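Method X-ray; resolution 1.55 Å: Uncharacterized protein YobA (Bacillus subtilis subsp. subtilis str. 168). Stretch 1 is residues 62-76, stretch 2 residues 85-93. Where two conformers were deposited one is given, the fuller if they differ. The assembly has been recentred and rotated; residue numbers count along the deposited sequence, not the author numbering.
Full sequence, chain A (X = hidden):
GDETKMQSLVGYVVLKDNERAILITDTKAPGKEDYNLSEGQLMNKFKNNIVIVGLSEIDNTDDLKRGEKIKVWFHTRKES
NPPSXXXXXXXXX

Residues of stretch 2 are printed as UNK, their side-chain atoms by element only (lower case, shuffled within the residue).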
# COMPACT_ATOMS: atom_id res chain seq x y z
N ASP A 62 13.83 -0.96 3.33
CA ASP A 62 14.10 -0.93 4.78
C ASP A 62 13.31 0.17 5.48
O ASP A 62 12.79 -0.09 6.56
CB ASP A 62 15.60 -0.77 5.04
CG ASP A 62 16.44 -1.96 4.63
OD1 ASP A 62 15.86 -3.05 4.38
OD2 ASP A 62 17.69 -1.82 4.55
N ASP A 63 13.17 1.35 4.85
CA ASP A 63 12.43 2.48 5.43
C ASP A 63 10.90 2.40 5.27
O ASP A 63 10.18 3.28 5.77
CB ASP A 63 12.93 3.81 4.83
CG ASP A 63 12.71 3.99 3.34
OD1 ASP A 63 12.46 2.98 2.66
OD2 ASP A 63 12.85 5.13 2.85
N LEU A 64 10.38 1.37 4.56
CA LEU A 64 8.95 1.20 4.41
C LEU A 64 8.48 0.43 5.64
O LEU A 64 8.73 -0.76 5.74
CB LEU A 64 8.66 0.46 3.11
CG LEU A 64 7.23 0.48 2.68
CD1 LEU A 64 6.78 1.90 2.40
CD2 LEU A 64 7.05 -0.39 1.45
N LYS A 65 7.98 1.16 6.63
CA LYS A 65 7.61 0.57 7.92
C LYS A 65 6.17 0.82 8.25
O LYS A 65 5.57 1.79 7.76
CB LYS A 65 8.46 1.18 9.03
CG LYS A 65 9.96 1.12 8.74
CD LYS A 65 10.82 1.29 9.94
CE LYS A 65 12.27 1.08 9.57
NZ LYS A 65 13.16 1.18 10.75
N ARG A 66 5.63 -0.02 9.15
CA ARG A 66 4.26 0.14 9.64
C ARG A 66 4.08 1.51 10.25
O ARG A 66 4.96 2.01 10.98
CB ARG A 66 3.91 -0.92 10.71
CG ARG A 66 3.80 -2.35 10.19
CD ARG A 66 3.18 -3.24 11.26
NE ARG A 66 3.90 -3.19 12.54
CZ ARG A 66 3.38 -3.50 13.72
NH1 ARG A 66 2.12 -3.91 13.82
NH2 ARG A 66 4.12 -3.41 14.82
N GLY A 67 2.96 2.13 9.92
CA GLY A 67 2.65 3.46 10.43
C GLY A 67 3.04 4.58 9.50
O GLY A 67 2.56 5.71 9.68
N GLU A 68 3.89 4.31 8.51
CA GLU A 68 4.24 5.34 7.55
C GLU A 68 3.09 5.63 6.60
O GLU A 68 2.43 4.70 6.13
CB GLU A 68 5.46 4.92 6.71
CG GLU A 68 6.75 4.84 7.53
CD GLU A 68 7.34 6.14 8.05
OE1 GLU A 68 6.91 7.22 7.60
OE2 GLU A 68 8.28 6.06 8.87
N LYS A 69 2.90 6.91 6.28
CA LYS A 69 1.97 7.35 5.24
C LYS A 69 2.81 7.49 3.97
O LYS A 69 3.86 8.15 4.00
CB LYS A 69 1.31 8.67 5.62
CG LYS A 69 0.20 9.07 4.66
CD LYS A 69 -0.25 10.48 5.00
CE LYS A 69 -1.48 10.89 4.22
NZ LYS A 69 -2.05 12.16 4.74
N ILE A 70 2.40 6.86 2.88
CA ILE A 70 3.20 6.92 1.66
C ILE A 70 2.35 7.19 0.44
O ILE A 70 1.13 6.94 0.43
CB ILE A 70 3.96 5.56 1.44
CG1 ILE A 70 2.98 4.39 1.13
CG2 ILE A 70 4.82 5.20 2.68
CD1 ILE A 70 3.70 3.05 0.83
N LYS A 71 3.03 7.65 -0.60
CA LYS A 71 2.48 7.76 -1.95
C LYS A 71 3.19 6.71 -2.77
O LYS A 71 4.42 6.65 -2.72
CB LYS A 71 2.72 9.14 -2.52
CG LYS A 71 2.01 9.35 -3.86
CD LYS A 71 2.03 10.85 -4.18
CE LYS A 71 1.32 11.19 -5.44
NZ LYS A 71 1.52 12.64 -5.78
N VAL A 72 2.46 5.89 -3.54
CA VAL A 72 3.08 4.87 -4.39
C VAL A 72 2.77 5.18 -5.83
O VAL A 72 1.68 5.77 -6.09
CB VAL A 72 2.64 3.43 -4.03
CG1 VAL A 72 3.02 3.10 -2.58
CG2 VAL A 72 1.12 3.24 -4.25
N TRP A 73 3.65 4.74 -6.74
CA TRP A 73 3.47 4.92 -8.19
C TRP A 73 3.47 3.58 -8.86
O TRP A 73 4.26 2.69 -8.49
CB TRP A 73 4.55 5.79 -8.82
CG TRP A 73 4.35 7.24 -8.55
CD1 TRP A 73 3.71 8.15 -9.35
CD2 TRP A 73 4.77 7.95 -7.39
NE1 TRP A 73 3.70 9.38 -8.75
CE2 TRP A 73 4.37 9.30 -7.56
CE3 TRP A 73 5.47 7.59 -6.23
CZ2 TRP A 73 4.64 10.28 -6.60
CZ3 TRP A 73 5.72 8.56 -5.28
CH2 TRP A 73 5.32 9.89 -5.47
N PHE A 74 2.56 3.39 -9.85
CA PHE A 74 2.43 2.10 -10.51
C PHE A 74 1.79 2.27 -11.88
O PHE A 74 1.16 3.30 -12.12
CB PHE A 74 1.57 1.15 -9.64
CG PHE A 74 0.20 1.71 -9.33
CD1 PHE A 74 -0.01 2.53 -8.23
CD2 PHE A 74 -0.90 1.36 -10.11
CE1 PHE A 74 -1.26 3.10 -7.99
CE2 PHE A 74 -2.15 1.92 -9.86
CZ PHE A 74 -2.33 2.75 -8.77
N HIS A 75 1.94 1.29 -12.76
CA HIS A 75 1.33 1.40 -14.08
C HIS A 75 -0.17 1.04 -14.04
O HIS A 75 -1.00 1.81 -14.54
CB HIS A 75 2.06 0.51 -15.09
CG HIS A 75 3.46 0.94 -15.30
ND1 HIS A 75 3.76 2.15 -15.93
CD2 HIS A 75 4.62 0.37 -14.89
CE1 HIS A 75 5.08 2.25 -15.90
NE2 HIS A 75 5.64 1.20 -15.30
N THR A 76 -0.50 -0.12 -13.47
CA THR A 76 -1.89 -0.58 -13.43
C THR A 76 -2.21 -1.40 -12.22
O THR A 76 -1.31 -1.96 -11.59
CB THR A 76 -2.18 -1.44 -14.68
OG1 THR A 76 -3.58 -1.70 -14.76
CG2 THR A 76 -1.43 -2.77 -14.67
N UNK A 85 -1.13 -3.89 -6.78
CA UNK A 85 -0.30 -3.39 -7.87
C UNK A 85 1.15 -3.57 -7.56
O UNK A 85 1.54 -3.41 -6.40
c UNK A 85 -0.58 -1.91 -8.11
N UNK A 86 1.95 -3.83 -8.60
CA UNK A 86 3.42 -3.85 -8.45
C UNK A 86 3.87 -2.41 -8.52
O UNK A 86 3.58 -1.77 -9.52
o UNK A 86 3.50 -5.94 -9.59
c UNK A 86 4.06 -4.64 -9.58
c UNK A 86 5.58 -4.70 -9.43
N UNK A 87 4.54 -1.88 -7.50
CA UNK A 87 4.86 -0.45 -7.54
C UNK A 87 6.26 -0.22 -8.03
O UNK A 87 7.12 -1.09 -7.89
c UNK A 87 5.66 0.54 -3.78
c UNK A 87 4.63 0.24 -6.17
c UNK A 87 3.12 0.12 -5.80
c UNK A 87 5.51 -0.37 -5.04
N UNK A 88 6.48 0.93 -8.67
CA UNK A 88 7.79 1.30 -9.22
C UNK A 88 8.52 2.27 -8.31
O UNK A 88 9.74 2.42 -8.41
c UNK A 88 7.50 -0.22 -11.91
c UNK A 88 7.63 1.96 -10.61
n UNK A 88 6.68 -1.24 -12.14
o UNK A 88 8.72 -0.35 -11.95
c UNK A 88 6.86 1.12 -11.63
N UNK A 89 7.78 2.96 -7.42
CA UNK A 89 8.39 3.93 -6.55
C UNK A 89 7.48 4.25 -5.41
O UNK A 89 6.27 4.06 -5.50
c UNK A 89 8.53 8.31 -8.20
n UNK A 89 9.02 9.11 -9.36
c UNK A 89 9.17 6.43 -6.62
c UNK A 89 8.64 5.21 -7.38
c UNK A 89 9.65 7.53 -7.56
N UNK A 90 8.05 4.70 -4.31
CA UNK A 90 7.21 5.23 -3.25
C UNK A 90 7.90 6.41 -2.62
O UNK A 90 9.13 6.58 -2.73
o UNK A 90 11.15 1.99 0.74
c UNK A 90 6.81 4.22 -2.17
c UNK A 90 7.98 3.65 -1.40
c UNK A 90 9.60 1.89 -1.03
c UNK A 90 10.10 2.56 0.06
c UNK A 90 8.44 4.27 -0.25
c UNK A 90 8.54 2.43 -1.75
c UNK A 90 9.54 3.77 0.45
N UNK A 91 7.08 7.25 -1.99
CA UNK A 91 7.56 8.43 -1.28
C UNK A 91 6.96 8.46 0.10
O UNK A 91 5.77 8.22 0.24
o UNK A 91 6.69 12.41 -2.93
c UNK A 91 7.76 10.96 -1.39
c UNK A 91 7.72 12.20 -2.26
c UNK A 91 7.21 9.70 -2.05
o UNK A 91 8.71 12.97 -2.24
N UNK A 92 7.79 8.76 1.13
CA UNK A 92 7.30 8.84 2.49
C UNK A 92 6.68 10.24 2.68
O UNK A 92 7.32 11.25 2.38
c UNK A 92 9.16 7.21 3.49
c UNK A 92 8.21 6.03 3.52
c UNK A 92 10.10 7.05 4.69
c UNK A 92 8.43 8.60 3.54
N UNK A 93 5.43 10.29 3.14
CA UNK A 93 4.71 11.56 3.33
C UNK A 93 4.80 12.02 4.79
O UNK A 93 4.94 11.17 5.70
OXT UNK A 93 4.68 13.25 5.04
c UNK A 93 3.71 11.83 0.46
c UNK A 93 3.24 11.38 2.92
c UNK A 93 3.00 10.94 1.48
c UNK A 93 1.51 10.84 1.18
O HOH W 1 4.63 8.90 7.32
O HOH W 2 3.75 -0.77 -11.84
O HOH W 3 0.60 -3.88 -11.19

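Position 85 carries a single side-chain carbon, pointing toward stretch 1, 3.8 Å from Phe74 CD2 and 3.6 Å from Thr76 O. One carbon makes it Ala85, a buried residue set close against the phenyl ring.

Position 86 has a first carbon bearing one oxygen and one carbon, directed sideways, out of direct contact with stretch 1. That fork is Thr86. Its backbone does the work through water: water 3 accepts from Thr86 N and donates to Thr76 O, and water 2 donates to Thr86 O while accepting from His75 N.

At position 87, four carbons fork at the first, one arm two carbons long, and the short arm packs 3.8 Å from Val72 CB. This is Ile87, buried, with chi1 p.

Position 88 shows three carbons, the third holding an oxygen and a nitrogen, and that terminal nitrogen lies 3.8 Å from His75 CD2; the amide is Gln88. Its NE2 donates to water 2, while Gln88 N donates to Trp73 O at 2.8 Å.

Four carbons in a row ending in nitrogen, at position 89, lie over one face of the Trp73 indole: Lys89. Its CE sits 4.0 Å from the centroid of the six-membered ring of Trp73 and NZ 4.9 Å from the same centroid, so methylene and charge share one aromatic face.

Position 90 has one carbon, then a six-carbon ring bearing oxygen; Leu64 CD1 covers a ring face, 4.0 Å from the ring centroid, and the ring oxygen is 2.5 Å from Asp63 OD1. Hence Tyr90, whose OH donates a short hydrogen bond to Asp63 OD1.

The side chain at position 91 is three carbons ending in two oxygens, its first carbon 3.7 Å from Trp73 CZ3 at the ring edge. It is Glu91.

Position 92 offers four carbons forked at the second, one tip 3.6 Å from Ile70 CG2: Leu92.

Position 93 has the same fork plus a terminal carboxylate, one branch tip 4.1 Å from Lys69 CG. It is Leu93; water 1 bridges Leu93 O to Lys69 N.

The contact works by antiparallel pairing. Lys71 and Glu91 exchange two backbone bonds, Lys71 N to Glu91 O at 2.9 Å and Glu91 N to Lys71 O at 2.8 Å; Trp73 N to Lys89 O, 3.0 Å, and Leu93 N to Lys69 O, 2.8 Å, extend the ladder. Alternation then sorts the chemistry: Ile70, Val72, Tyr90 and Leu92 share one face, while Lys71, Trp73, Lys89 and Glu91 share the other. The rule is mostly apolar packing on one side, closed by the Tyr90 OH to Asp63 OD1 hydrogen bond, and an aromatic platform among charged chains on the other.

Stretch 2 85-93: ATIQKYELL
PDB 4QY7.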